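Long-range contacts in alpha-L-arabinofuranosidase B (Aspergillus kawachii, PDB 6SXT), which removes terminal non-reducing alpha-L-arabinofuranose residues from arabinoxylan, L-arabinan and arabinogalactan, using an N-terminal catalytic domain joined to a C-terminal arabinose-binding domain: residues G395-H400 with K414-D419; G379-Q384 with D419-P424; D352-T357 with N402-L407. One frame throughout, in Å; residues are numbered along the deposited sequence.

Contact 1. Residues G395-H400 with K414-D419; sequences GSYIRH and KQFHED. With NAG (2-acetamido-2-deoxy-beta-D-glucopyranose), chain B.
Arg399 and His400, on strand 396-401 of the beta-trefoil arabinose-binding domain, close on Asp419 at the end of helix 414-419; the two axes run nearly perpendicular (95°). The tight part centres on Asp419. Arg399 NH2 donates to Asp419 OD2 at 2.8 Å in a salt bridge; the bond is nearly straight (175°), with OD2 in the guanidinium plane and its anti lone pair used. The arginine chain bends at chi2 and chi3, coming alongside the carboxylate, and its NE donates to the carbonyl of its neighbour His400. The backbone is pinned by His400 N to Asp419 O at 2.9 Å. Phe416 packs beside the salt bridge, its ring plane 72° from the guanidinium: CD2 lies over one guanidinium face, 3.7 Å from Arg399 NH1, whose polar partner is Asn408, and CE1 meets Tyr397 CD1 at 4.1 Å. A water links Glu418 O and His400 NE2, which also bonds Ser439.

The looser side is that of solvent-exposed Gln415, whose NE2 meets Asp419 OD1 from above the carboxylate plane, and of the helix start, where Lys414 N donates to O7 of a glycan NAG. His400 and Asp419 both bind substrate, and Asp419 CA sits over the imidazole face, 4.1 Å from the ring centroid.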
loop_
_atom_site.group_PDB
_atom_site.type_symbol
_atom_site.label_atom_id
_atom_site.label_comp_id
_atom_site.label_asym_id
_atom_site.label_seq_id
_atom_site.Cartn_x
_atom_site.Cartn_y
_atom_site.Cartn_z
ATOM N N GLY A 395 3.769 9.585 -27.383
ATOM C CA GLY A 395 2.911 10.263 -26.407
ATOM C C GLY A 395 1.857 9.384 -25.806
ATOM O O GLY A 395 1.177 9.843 -24.860
ATOM N N SER A 396 1.696 8.173 -26.319
ATOM C CA SER A 396 0.739 7.171 -25.805
ATOM C C SER A 396 1.528 6.044 -25.137
ATOM O O SER A 396 2.589 5.685 -25.627
ATOM C CB SER A 396 -0.206 6.677 -26.828
ATOM O OG SER A 396 -1.079 7.752 -27.171
ATOM N N TYR A 397 0.987 5.571 -24.006
ATOM C CA TYR A 397 1.650 4.562 -23.162
ATOM C C TYR A 397 0.671 3.460 -22.820
ATOM O O TYR A 397 -0.511 3.646 -22.727
ATOM C CB TYR A 397 2.142 5.204 -21.861
ATOM C CG TYR A 397 3.136 6.307 -22.031
ATOM C CD1 TYR A 397 2.700 7.588 -22.344
ATOM C CD2 TYR A 397 4.499 6.089 -21.902
ATOM C CE1 TYR A 397 3.592 8.621 -22.512
ATOM C CE2 TYR A 397 5.408 7.124 -22.044
ATOM C CZ TYR A 397 4.940 8.386 -22.343
ATOM O OH TYR A 397 5.851 9.394 -22.483
ATOM N N ILE A 398 1.218 2.281 -22.544
ATOM C CA ILE A 398 0.462 1.152 -21.978
ATOM C C ILE A 398 0.028 1.547 -20.558
ATOM O O ILE A 398 0.885 1.942 -19.755
ATOM C CB ILE A 398 1.286 -0.144 -21.969
ATOM C CG1 ILE A 398 1.774 -0.491 -23.391
ATOM C CG2 ILE A 398 0.422 -1.231 -21.356
ATOM C CD1 ILE A 398 2.504 -1.805 -23.507
ATOM N N ARG A 399 -1.269 1.487 -20.310
ATOM C CA ARG A 399 -1.846 1.808 -18.982
ATOM C C ARG A 399 -2.904 0.773 -18.692
ATOM O O ARG A 399 -3.573 0.241 -19.598
ATOM C CB ARG A 399 -2.363 3.246 -18.940
ATOM C CG ARG A 399 -3.546 3.525 -19.872
ATOM C CD ARG A 399 -4.906 3.201 -19.305
ATOM N NE ARG A 399 -5.260 4.040 -18.187
ATOM C CZ ARG A 399 -5.646 5.300 -18.260
ATOM N NH1 ARG A 399 -5.892 5.874 -19.441
ATOM N NH2 ARG A 399 -5.784 6.035 -17.170
ATOM N N HIS A 400 -3.120 0.479 -17.421
ATOM C CA HIS A 400 -4.264 -0.358 -17.056
ATOM C C HIS A 400 -5.493 0.512 -16.780
ATOM O O HIS A 400 -5.384 1.650 -16.258
ATOM C CB HIS A 400 -3.903 -1.341 -15.921
ATOM C CG HIS A 400 -3.561 -0.719 -14.603
ATOM N ND1 HIS A 400 -4.541 -0.316 -13.725
ATOM C CD2 HIS A 400 -2.369 -0.560 -14.010
ATOM C CE1 HIS A 400 -3.941 0.115 -12.622
ATOM N NE2 HIS A 400 -2.599 0.022 -12.795
ATOM N N LYS A 414 -1.743 12.589 -12.345
ATOM C CA LYS A 414 -1.281 11.563 -11.363
ATOM C C LYS A 414 -1.933 10.220 -11.686
ATOM O O LYS A 414 -1.233 9.179 -11.701
ATOM C CB LYS A 414 -1.606 12.051 -9.949
ATOM C CG LYS A 414 -1.330 10.996 -8.882
ATOM C CD LYS A 414 -1.677 11.517 -7.508
ATOM C CE LYS A 414 -1.606 10.382 -6.472
ATOM N NZ LYS A 414 -1.504 11.038 -5.183
ATOM N N GLN A 415 -3.225 10.127 -11.895
ATOM C CA GLN A 415 -3.880 8.843 -12.130
ATOM C C GLN A 415 -3.314 8.114 -13.373
ATOM O O GLN A 415 -2.990 6.914 -13.316
ATOM C CB GLN A 415 -5.385 9.000 -12.280
ATOM C CG GLN A 415 -6.117 7.689 -12.144
ATOM C CD GLN A 415 -5.821 7.018 -10.818
ATOM O OE1 GLN A 415 -6.080 7.565 -9.747
ATOM N NE2 GLN A 415 -5.217 5.839 -10.854
ATOM N N PHE A 416 -3.190 8.799 -14.503
ATOM C CA PHE A 416 -2.584 8.179 -15.693
ATOM C C PHE A 416 -1.173 7.693 -15.383
ATOM O O PHE A 416 -0.814 6.559 -15.711
ATOM C CB PHE A 416 -2.533 9.190 -16.852
ATOM C CG PHE A 416 -2.023 8.557 -18.110
ATOM C CD1 PHE A 416 -0.685 8.347 -18.325
ATOM C CD2 PHE A 416 -2.954 8.059 -19.015
ATOM C CE1 PHE A 416 -0.259 7.702 -19.476
ATOM C CE2 PHE A 416 -2.534 7.390 -20.150
ATOM C CZ PHE A 416 -1.192 7.237 -20.358
ATOM N N HIS A 417 -0.359 8.534 -14.776
ATOM C CA HIS A 417 1.042 8.206 -14.441
ATOM C C HIS A 417 1.073 6.888 -13.662
ATOM O O HIS A 417 1.889 5.996 -13.987
ATOM C CB HIS A 417 1.717 9.305 -13.637
ATOM C CG HIS A 417 1.937 10.582 -14.394
ATOM N ND1 HIS A 417 2.342 11.725 -13.741
ATOM C CD2 HIS A 417 1.798 10.898 -15.706
ATOM C CE1 HIS A 417 2.505 12.709 -14.630
ATOM N NE2 HIS A 417 2.170 12.256 -15.824
ATOM N N GLU A 418 0.228 6.813 -12.646
ATOM C CA GLU A 418 0.203 5.602 -11.771
ATOM C C GLU A 418 -0.249 4.376 -12.553
ATOM O O GLU A 418 0.364 3.283 -12.398
ATOM C CB GLU A 418 -0.700 5.830 -10.558
ATOM C CG GLU A 418 -0.145 6.906 -9.625
ATOM C CD GLU A 418 -0.821 7.080 -8.273
ATOM O OE1 GLU A 418 -1.960 6.684 -8.117
ATOM O OE2 GLU A 418 -0.182 7.705 -7.424
ATOM N N ASP A 419 -1.265 4.538 -13.426
ATOM C CA ASP A 419 -1.850 3.428 -14.209
ATOM C C ASP A 419 -0.868 2.984 -15.305
ATOM O O ASP A 419 -1.073 1.912 -15.888
ATOM C CB ASP A 419 -3.119 3.920 -14.934
ATOM C CG ASP A 419 -4.349 4.265 -14.103
ATOM O OD1 ASP A 419 -4.371 3.920 -12.870
ATOM O OD2 ASP A 419 -5.358 4.820 -14.731
HETATM C C1 NAG B . -6.279 16.387 -10.106
HETATM C C2 NAG B . -5.490 16.333 -11.428
HETATM C C3 NAG B . -6.234 17.134 -12.526
HETATM C C4 NAG B . -7.618 16.545 -12.690
HETATM C C5 NAG B . -8.347 16.492 -11.332
HETATM C C6 NAG B . -9.660 15.730 -11.453
HETATM C C7 NAG B . -3.099 15.956 -11.312
HETATM C C8 NAG B . -1.794 16.595 -11.117
HETATM N N2 NAG B . -4.155 16.761 -11.245
HETATM O O3 NAG B . -5.540 16.991 -13.770
HETATM O O4 NAG B . -8.322 17.300 -13.712
HETATM O O5 NAG B . -7.563 15.827 -10.292
HETATM O O6 NAG B . -10.088 15.279 -10.145
HETATM O O7 NAG B . -3.310 14.746 -11.459
HETATM O O HOH W 1 0.594 0.627 -12.578
#

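Contact 2. Residues G379-Q384 with D419-P424; sequences GLANSQ and DATFCP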
loop_
_atom_site.group_PDB
_atom_site.type_symbol
_atom_site.label_atom_id
_atom_site.label_comp_id
_atom_site.label_asym_id
_atom_site.label_seq_id
_atom_site.Cartn_x
_atom_site.Cartn_y
_atom_site.Cartn_z
ATOM N N GLY A 379 9.732 5.646 -15.468
ATOM C CA GLY A 379 8.359 5.474 -14.999
ATOM C C GLY A 379 7.705 6.790 -14.676
ATOM O O GLY A 379 8.276 7.644 -13.930
ATOM N N LEU A 380 6.500 6.946 -15.156
ATOM C CA LEU A 380 5.789 8.227 -15.024
ATOM C C LEU A 380 5.461 8.500 -13.555
ATOM O O LEU A 380 5.349 9.697 -13.224
ATOM C CB LEU A 380 4.550 8.213 -15.900
ATOM C CG LEU A 380 4.837 8.230 -17.415
ATOM C CD1 LEU A 380 3.584 8.033 -18.163
ATOM C CD2 LEU A 380 5.472 9.563 -17.812
ATOM N N ALA A 381 5.165 7.470 -12.760
ATOM C CA ALA A 381 4.840 7.693 -11.321
ATOM C C ALA A 381 5.950 7.263 -10.372
ATOM O O ALA A 381 5.820 7.531 -9.158
ATOM C CB ALA A 381 3.575 6.974 -10.969
ATOM N N ASN A 382 6.983 6.626 -10.868
ATOM C CA ASN A 382 8.078 6.139 -10.008
ATOM C C ASN A 382 9.330 6.029 -10.851
ATOM O O ASN A 382 9.306 5.257 -11.811
ATOM C CB ASN A 382 7.731 4.825 -9.311
ATOM C CG ASN A 382 8.840 4.492 -8.337
ATOM O OD1 ASN A 382 9.954 4.160 -8.736
ATOM N ND2 ASN A 382 8.549 4.605 -7.039
ATOM N N SER A 383 10.360 6.780 -10.493
ATOM C CA SER A 383 11.555 6.879 -11.359
ATOM C C SER A 383 12.428 5.621 -11.336
ATOM O O SER A 383 13.328 5.542 -12.155
ATOM C CB SER A 383 12.360 8.109 -10.985
ATOM O OG SER A 383 12.880 7.894 -9.707
ATOM N N GLN A 384 12.206 4.627 -10.447
ATOM C CA GLN A 384 12.917 3.332 -10.497
ATOM C C GLN A 384 12.289 2.407 -11.538
ATOM O O GLN A 384 12.926 1.521 -12.017
ATOM C CB GLN A 384 12.761 2.488 -9.207
ATOM C CG GLN A 384 13.266 3.069 -7.944
ATOM C CD GLN A 384 13.312 1.925 -6.936
ATOM O OE1 GLN A 384 13.785 0.832 -7.242
ATOM N NE2 GLN A 384 12.745 2.253 -5.797
ATOM N N ASP A 419 -1.265 4.538 -13.426
ATOM C CA ASP A 419 -1.850 3.428 -14.209
ATOM C C ASP A 419 -0.868 2.984 -15.305
ATOM O O ASP A 419 -1.073 1.912 -15.888
ATOM C CB ASP A 419 -3.119 3.920 -14.934
ATOM C CG ASP A 419 -4.349 4.265 -14.103
ATOM O OD1 ASP A 419 -4.371 3.920 -12.870
ATOM O OD2 ASP A 419 -5.358 4.820 -14.731
ATOM N N ALA A 420 0.158 3.777 -15.594
ATOM C CA ALA A 420 1.100 3.538 -16.721
ATOM C C ALA A 420 2.508 3.193 -16.238
ATOM O O ALA A 420 3.448 3.197 -17.024
ATOM C CB ALA A 420 1.124 4.752 -17.636
ATOM N N THR A 421 2.693 2.915 -14.937
ATOM C CA THR A 421 4.035 2.624 -14.404
ATOM C C THR A 421 4.125 1.154 -14.027
ATOM O O THR A 421 3.241 0.647 -13.320
ATOM C CB THR A 421 4.337 3.541 -13.216
ATOM O OG1 THR A 421 4.278 4.897 -13.643
ATOM C CG2 THR A 421 5.704 3.308 -12.642
ATOM N N PHE A 422 5.174 0.513 -14.496
ATOM C CA PHE A 422 5.373 -0.943 -14.289
ATOM C C PHE A 422 6.801 -1.161 -13.857
ATOM O O PHE A 422 7.766 -0.550 -14.359
ATOM C CB PHE A 422 5.022 -1.714 -15.561
ATOM C CG PHE A 422 3.574 -1.547 -15.932
ATOM C CD1 PHE A 422 2.565 -2.360 -15.443
ATOM C CD2 PHE A 422 3.210 -0.494 -16.756
ATOM C CE1 PHE A 422 1.233 -2.155 -15.748
ATOM C CE2 PHE A 422 1.883 -0.300 -17.093
ATOM C CZ PHE A 422 0.882 -1.090 -16.567
ATOM N N CYS A 423 6.957 -2.120 -12.940
ATOM C CA CYS A 423 8.240 -2.412 -12.307
ATOM C C CYS A 423 8.721 -3.761 -12.791
ATOM O O CYS A 423 8.048 -4.769 -12.586
ATOM C CB CYS A 423 8.090 -2.435 -10.797
ATOM S SG CYS A 423 7.464 -0.846 -10.133
ATOM N N PRO A 424 9.855 -3.837 -13.521
ATOM C CA PRO A 424 10.341 -5.111 -14.014
ATOM C C PRO A 424 10.687 -5.991 -12.810
ATOM O O PRO A 424 11.262 -5.497 -11.804
ATOM C CB PRO A 424 11.565 -4.771 -14.844
ATOM C CG PRO A 424 11.348 -3.311 -15.199
ATOM C CD PRO A 424 10.645 -2.704 -14.010
#
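Thr421 reaches loop 379-382 with both branches of its side chain, and the polar branch takes a hydrogen bond from the loop. Ala381 N donates to Thr421 OG1 at 2.9 Å (153°). A chi1 of -60° sets OG1 toward Ala381 N and leaves CG2, anti to the backbone N, against Gly379 and Asn382. The hydroxyl also bonds His417 O, in the last turn of helix 414-419. Leu380 N stands 3.4 Å from the same OG1 and donates to Ser387 OG. Within the loop, Asn382 OD1 accepts from Gln384 N at 2.9 Å, forming an Asx turn.

Van der Waals contacts are few. Thr421 CG2 faces the loop backbone, 4.2 Å from Gly379 CA and 4.0 Å from Asn382 N. Ala381 CB sits 3.5 Å from Thr421 OG1, beside the hydrogen bond. The apolar pair is Leu380 CD1 on Ala420 CB, at 4.1 Å.

A covalent link lies close by, where Cys423 is joined by a disulfide to Cys385, the residue following Gln384. The buried threonine hydroxyl thus ties the loop between strands 374-378 and 386-390 to the exit of the helix that carries the substrate-binding Asp419, its oxygen serving a loop amide and a helix carbonyl together.

Contact 3. Residues D352-T357 with N402-L407; sequences DTTVNT and NFELLL
Thr353 and Leu407 are joined by the stronger of two backbone hydrogen bonds between the segments, Leu407 N to Thr353 O at 2.8 Å (160°). The other, Val355 N to Leu405 O, is weak at 3.4 Å. Together they flank a single beta bridge between Thr354 and Leu406. Strands 354-357 and 404-407 cross at 111°, with their axes 5.0 Å apart at closest approach, and the pairing does not extend into a longer ladder. Thr353 O also receives a CA-H...O contact from Leu406 CA at 3.1 Å, which brings two adjacent residues of the second strand onto one carbonyl.

Val355 carries the buried side-chain contact. With CG1 anti to the backbone N (chi1 -179°), CG2 is left beside the backbone N, against Leu405 O; CB and CG2 both lie 3.3 Å from that oxygen. Val355 CB also meets Leu405 CB at 4.0 Å. At the more exposed end, Thr353 CG2 rests 3.5 Å from Leu407 O, and Leu406 CB and CD2 lie near Thr353 O. The extended Glu404 chain brings OE2 within 4.1 Å of Thr354 CG2, a loose touch between obliquely set side chains.

This crossing joins two hairpins of the beta-trefoil domain. Strand 354-359 pairs with 346-351, and strand 404-409, which follows directly on the substrate-binding Asn402 and Phe403, with 396-401. Val355 and Leu405 both pack on the side chain of Leu452 in strand 451-455 and both have backbone bonds to that substrate-binding residue, while Leu405 also packs against Ile398 and His400 of strand 396-401.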
loop_
_atom_site.group_PDB
_atom_site.type_symbol
_atom_site.label_atom_id
_atom_site.label_comp_id
_atom_site.label_asym_id
_atom_site.label_seq_id
_atom_site.Cartn_x
_atom_site.Cartn_y
_atom_site.Cartn_z
ATOM N N ASP A 352 -5.104 -0.185 -32.310
ATOM C CA ASP A 352 -5.584 1.079 -31.714
ATOM C C ASP A 352 -5.391 0.988 -30.181
ATOM O O ASP A 352 -4.252 0.737 -29.789
ATOM C CB ASP A 352 -7.008 1.360 -32.190
ATOM C CG ASP A 352 -6.957 1.655 -33.699
ATOM O OD1 ASP A 352 -5.976 2.273 -34.129
ATOM O OD2 ASP A 352 -7.886 1.222 -34.359
ATOM N N THR A 353 -6.423 1.189 -29.383
ATOM C CA THR A 353 -6.198 1.239 -27.898
ATOM C C THR A 353 -6.079 -0.158 -27.312
ATOM O O THR A 353 -5.647 -0.204 -26.100
ATOM C CB THR A 353 -7.308 1.970 -27.157
ATOM O OG1 THR A 353 -8.531 1.272 -27.293
ATOM C CG2 THR A 353 -7.456 3.393 -27.649
ATOM N N THR A 354 -6.425 -1.233 -28.007
ATOM C CA THR A 354 -6.398 -2.597 -27.449
ATOM C C THR A 354 -4.956 -3.108 -27.472
ATOM O O THR A 354 -4.384 -3.382 -28.546
ATOM C CB THR A 354 -7.308 -3.568 -28.197
ATOM O OG1 THR A 354 -8.631 -3.051 -28.161
ATOM C CG2 THR A 354 -7.311 -4.932 -27.558
ATOM N N VAL A 355 -4.362 -3.363 -26.298
ATOM C CA VAL A 355 -3.066 -4.062 -26.243
ATOM C C VAL A 355 -3.310 -5.568 -26.313
ATOM O O VAL A 355 -4.192 -6.124 -25.597
ATOM C CB VAL A 355 -2.309 -3.640 -24.955
ATOM C CG1 VAL A 355 -0.974 -4.321 -24.904
ATOM C CG2 VAL A 355 -2.194 -2.135 -24.864
ATOM N N ASN A 356 -2.587 -6.242 -27.192
ATOM C CA ASN A 356 -2.842 -7.654 -27.530
ATOM C C ASN A 356 -1.538 -8.369 -27.798
ATOM O O ASN A 356 -0.457 -7.773 -27.714
ATOM C CB ASN A 356 -3.886 -7.777 -28.665
ATOM C CG ASN A 356 -3.576 -6.954 -29.910
ATOM O OD1 ASN A 356 -4.561 -6.525 -30.566
ATOM N ND2 ASN A 356 -2.319 -6.800 -30.239
ATOM N N THR A 357 -1.626 -9.665 -28.139
ATOM C CA THR A 357 -0.467 -10.357 -28.679
ATOM C C THR A 357 -0.813 -10.763 -30.123
ATOM O O THR A 357 -1.970 -11.109 -30.366
ATOM C CB THR A 357 -0.003 -11.542 -27.838
ATOM O OG1 THR A 357 -0.965 -12.581 -27.984
ATOM C CG2 THR A 357 0.161 -11.163 -26.367
ATOM N N ASN A 402 -9.701 -0.594 -15.701
ATOM C CA ASN A 402 -10.544 -1.764 -15.402
ATOM C C ASN A 402 -9.699 -3.037 -15.531
ATOM O O ASN A 402 -10.200 -4.106 -15.889
ATOM C CB ASN A 402 -11.772 -1.851 -16.326
ATOM C CG ASN A 402 -12.865 -0.895 -15.908
ATOM O OD1 ASN A 402 -12.992 -0.578 -14.722
ATOM N ND2 ASN A 402 -13.620 -0.384 -16.885
ATOM N N PHE A 403 -8.381 -2.924 -15.271
ATOM C CA PHE A 403 -7.410 -4.043 -15.282
ATOM C C PHE A 403 -7.188 -4.648 -16.676
ATOM O O PHE A 403 -6.490 -5.662 -16.796
ATOM C CB PHE A 403 -7.801 -5.145 -14.289
ATOM C CG PHE A 403 -7.917 -4.627 -12.871
ATOM C CD1 PHE A 403 -6.906 -3.865 -12.307
ATOM C CD2 PHE A 403 -9.062 -4.835 -12.157
ATOM C CE1 PHE A 403 -7.033 -3.378 -11.006
ATOM C CE2 PHE A 403 -9.159 -4.407 -10.839
ATOM C CZ PHE A 403 -8.169 -3.643 -10.306
ATOM N N GLU A 404 -7.639 -3.948 -17.720
ATOM C CA GLU A 404 -7.205 -4.259 -19.102
ATOM C C GLU A 404 -6.092 -3.279 -19.483
ATOM O O GLU A 404 -6.111 -2.090 -19.072
ATOM C CB GLU A 404 -8.375 -4.149 -20.088
ATOM C CG GLU A 404 -7.932 -4.564 -21.493
ATOM C CD GLU A 404 -9.078 -4.723 -22.489
ATOM O OE1 GLU A 404 -10.241 -4.692 -22.029
ATOM O OE2 GLU A 404 -8.780 -4.940 -23.713
ATOM N N LEU A 405 -5.113 -3.736 -20.254
ATOM C CA LEU A 405 -4.038 -2.844 -20.733
ATOM C C LEU A 405 -4.509 -2.158 -22.029
ATOM O O LEU A 405 -4.871 -2.873 -22.994
ATOM C CB LEU A 405 -2.729 -3.565 -20.989
ATOM C CG LEU A 405 -2.162 -4.302 -19.753
ATOM C CD1 LEU A 405 -0.756 -4.718 -20.027
ATOM C CD2 LEU A 405 -2.231 -3.441 -18.506
ATOM N N LEU A 406 -4.434 -0.856 -21.986
ATOM C CA LEU A 406 -4.880 0.001 -23.104
ATOM C C LEU A 406 -3.738 0.901 -23.477
ATOM O O LEU A 406 -2.853 1.197 -22.675
ATOM C CB LEU A 406 -6.069 0.858 -22.712
ATOM C CG LEU A 406 -7.333 0.145 -22.230
ATOM C CD1 LEU A 406 -8.356 1.203 -21.916
ATOM C CD2 LEU A 406 -7.880 -0.878 -23.227
ATOM N N LEU A 407 -3.671 1.263 -24.765
ATOM C CA LEU A 407 -2.728 2.272 -25.218
ATOM C C LEU A 407 -3.446 3.615 -25.276
ATOM O O LEU A 407 -4.304 3.815 -26.191
ATOM C CB LEU A 407 -2.152 1.903 -26.602
ATOM C CG LEU A 407 -1.175 2.919 -27.162
ATOM C CD1 LEU A 407 0.079 3.050 -26.292
ATOM C CD2 LEU A 407 -0.751 2.536 -28.572
#

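In the fold
All three contacts lie in the C-terminal beta-trefoil arabinose-binding domain, on the same side of the chain's centre. Contacts 1 and 2 have centres about 9 Å apart and share Asp419, where helix 414-419 leads towards strand 422-426; along the chain contact 1 is nested within the loop closed by contact 2. Contact 3 has its centre about 12 Å from contact 1, through the hairpin of strands 396-401 and 404-409, and about 17 Å from contact 2. Its segments alternate with those of both others. The hairpin and the following helix thus connect the three, and they carry the substrate-binding residues His400, Asn402, Phe403 and Asp419.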